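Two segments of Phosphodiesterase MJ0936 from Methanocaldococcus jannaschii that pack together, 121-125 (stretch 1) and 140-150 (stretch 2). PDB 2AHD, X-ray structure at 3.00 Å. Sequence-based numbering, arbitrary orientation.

Stretch 1 (121-125) THERV
Stretch 2 (140-150) CCGYLTGIPTI

Two segments, mostly without regular structure, can pack without a single hydrogen bond between them, through van der Waals, CH-pi and sulfur-edge contacts; the packing of 121-125 against 140-150 in the phosphodiesterase MJ0936 is a compact example, burying 348 Å² over both sides. The register, H122 by L144 and R124 by T149, advances in sequence on both stretches. T121 (phi/psi -75/-24, chi1 p) turns its CA-to-CB bond away and takes no part in the contact.

H122 (75/-5) gives the largest covered area and points its CA-to-CB bond toward stretch 2; H122 CA lies 7.1 Å from L144 CA. With chi1 m and chi2 -98°, the imidazole reaches L144 (-90/-3; m, t), whose CD1 stands 3.8 Å from the ring centroid, 6° off the normal, a CH-pi contact over one face. SG of buried C141 (-74/-31, chi1 p) lies at the ring edge, 4.3 Å from H122 CE1. A flat aromatic ring suits this place, offering a face to a methyl and an edge to sulfur. The carbonyl H122 O meets T145 CG2 at 3.8 Å.

E123 (-93/99) points away at CB, yet chi1 m, chi2 m, chi3 -179° bring OE2 to 4.2 Å from T145 CG2. T145 (-133/-13, chi1 p) directs its methyl here while its OG1 accepts from I147 N at 3.2 Å. G146 N to G142 O at 2.7 Å closes the loop; positive phi at G142 (69/9) and G146 (78/6) favours glycine, and a CB on G142 would come 2.7 Å from P148 N.

R124 (-63/125) extends as p, t, t with chi4 -68°; R124 CA lies 7.9 Å from T149 CA. Its methylene CD lies 3.8 Å from OG1 of buried T149 (-143/157, chi1 p), in a strand. R124 NH2 lies 3.8 Å from I147 CD1 (-128/95; m, t), and the flat guanidinium presents one face to I147 CG2. V125 (-137/161) lies beyond reach.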

# COMPACT_ATOMS: atom_id res chain seq x y z
N THR A 121 1.76 -7.08 -9.20
CA THR A 121 1.82 -7.08 -10.65
C THR A 121 2.67 -5.95 -11.19
O THR A 121 3.19 -6.05 -12.29
CB THR A 121 0.43 -6.95 -11.28
OG1 THR A 121 -0.17 -5.72 -10.88
CG2 THR A 121 -0.46 -8.11 -10.83
N HIS A 122 2.83 -4.89 -10.40
CA HIS A 122 3.62 -3.74 -10.84
C HIS A 122 2.76 -2.99 -11.86
O HIS A 122 3.12 -1.92 -12.34
CB HIS A 122 4.92 -4.19 -11.51
CG HIS A 122 5.97 -4.67 -10.55
ND1 HIS A 122 7.00 -3.87 -10.11
CD2 HIS A 122 6.17 -5.88 -9.97
CE1 HIS A 122 7.79 -4.56 -9.31
NE2 HIS A 122 7.30 -5.78 -9.20
N GLU A 123 1.61 -3.57 -12.18
CA GLU A 123 0.68 -2.97 -13.13
C GLU A 123 -0.35 -2.12 -12.43
O GLU A 123 -1.33 -2.64 -11.92
CB GLU A 123 -0.04 -4.06 -13.93
CG GLU A 123 0.87 -4.88 -14.82
CD GLU A 123 1.64 -4.04 -15.82
OE1 GLU A 123 2.42 -4.61 -16.61
OE2 GLU A 123 1.48 -2.80 -15.83
N ARG A 124 -0.13 -0.81 -12.40
CA ARG A 124 -1.05 0.11 -11.76
C ARG A 124 -2.42 0.10 -12.43
O ARG A 124 -2.53 0.31 -13.63
CB ARG A 124 -0.50 1.53 -11.81
CG ARG A 124 -0.44 2.08 -13.21
CD ARG A 124 0.21 3.44 -13.27
NE ARG A 124 0.31 3.87 -14.66
CZ ARG A 124 1.09 3.30 -15.57
NH1 ARG A 124 1.86 2.27 -15.24
NH2 ARG A 124 1.09 3.73 -16.82
N VAL A 125 -3.46 -0.16 -11.64
CA VAL A 125 -4.83 -0.16 -12.15
C VAL A 125 -5.71 0.56 -11.13
O VAL A 125 -5.34 0.70 -9.97
CB VAL A 125 -5.38 -1.57 -12.35
CG1 VAL A 125 -5.86 -2.13 -11.05
CG2 VAL A 125 -6.50 -1.53 -13.36
N CYS A 140 6.40 1.50 -6.98
CA CYS A 140 7.08 2.70 -6.53
C CYS A 140 8.49 2.78 -7.10
O CYS A 140 9.01 3.86 -7.35
CB CYS A 140 7.10 2.72 -5.01
SG CYS A 140 7.73 4.23 -4.29
N CYS A 141 9.13 1.63 -7.31
CA CYS A 141 10.49 1.59 -7.86
C CYS A 141 10.45 1.92 -9.35
O CYS A 141 11.40 2.49 -9.89
CB CYS A 141 11.11 0.21 -7.68
SG CYS A 141 10.14 -1.09 -8.41
N GLY A 142 9.35 1.55 -9.99
CA GLY A 142 9.17 1.82 -11.41
C GLY A 142 10.08 0.99 -12.29
O GLY A 142 10.13 1.22 -13.49
N TYR A 143 10.77 0.03 -11.69
CA TYR A 143 11.73 -0.84 -12.39
C TYR A 143 11.24 -1.57 -13.62
O TYR A 143 11.90 -1.55 -14.66
CB TYR A 143 12.31 -1.89 -11.45
CG TYR A 143 13.37 -1.37 -10.52
CD1 TYR A 143 14.34 -0.49 -10.96
CD2 TYR A 143 13.42 -1.80 -9.20
CE1 TYR A 143 15.35 -0.05 -10.11
CE2 TYR A 143 14.43 -1.37 -8.33
CZ TYR A 143 15.39 -0.49 -8.80
OH TYR A 143 16.38 -0.05 -7.94
N LEU A 144 10.10 -2.22 -13.50
CA LEU A 144 9.59 -3.02 -14.59
C LEU A 144 8.70 -2.34 -15.61
O LEU A 144 8.32 -2.97 -16.58
CB LEU A 144 8.92 -4.29 -14.02
CG LEU A 144 9.78 -5.10 -13.01
CD1 LEU A 144 9.03 -6.36 -12.56
CD2 LEU A 144 11.15 -5.46 -13.62
N THR A 145 8.38 -1.07 -15.42
CA THR A 145 7.52 -0.36 -16.38
C THR A 145 8.11 0.99 -16.73
O THR A 145 7.67 1.65 -17.67
CB THR A 145 6.08 -0.07 -15.84
OG1 THR A 145 6.15 0.89 -14.79
CG2 THR A 145 5.40 -1.34 -15.34
N GLY A 146 9.11 1.41 -15.96
CA GLY A 146 9.74 2.69 -16.19
C GLY A 146 8.93 3.86 -15.70
O GLY A 146 9.29 5.01 -15.91
N ILE A 147 7.82 3.58 -15.02
CA ILE A 147 6.95 4.63 -14.50
C ILE A 147 6.67 4.43 -13.02
O ILE A 147 5.76 3.68 -12.64
CB ILE A 147 5.63 4.63 -15.26
CG1 ILE A 147 5.92 4.74 -16.75
CG2 ILE A 147 4.75 5.78 -14.80
CD1 ILE A 147 4.72 4.63 -17.59
N PRO A 148 7.44 5.09 -12.15
CA PRO A 148 7.23 4.95 -10.71
C PRO A 148 5.97 5.70 -10.25
O PRO A 148 5.80 6.88 -10.55
CB PRO A 148 8.51 5.53 -10.12
CG PRO A 148 8.85 6.59 -11.06
CD PRO A 148 8.61 5.94 -12.41
N THR A 149 5.09 5.02 -9.53
CA THR A 149 3.86 5.64 -9.07
C THR A 149 3.40 5.22 -7.68
O THR A 149 3.75 4.15 -7.16
CB THR A 149 2.68 5.39 -10.05
OG1 THR A 149 2.52 3.99 -10.28
CG2 THR A 149 2.93 6.07 -11.37
N ILE A 150 2.61 6.11 -7.08
CA ILE A 150 2.00 5.89 -5.77
C ILE A 150 0.63 6.47 -5.97
O ILE A 150 0.31 6.90 -7.07
CB ILE A 150 2.71 6.65 -4.63
CG1 ILE A 150 2.72 8.15 -4.95
CG2 ILE A 150 4.10 6.11 -4.41
CD1 ILE A 150 3.54 8.97 -3.99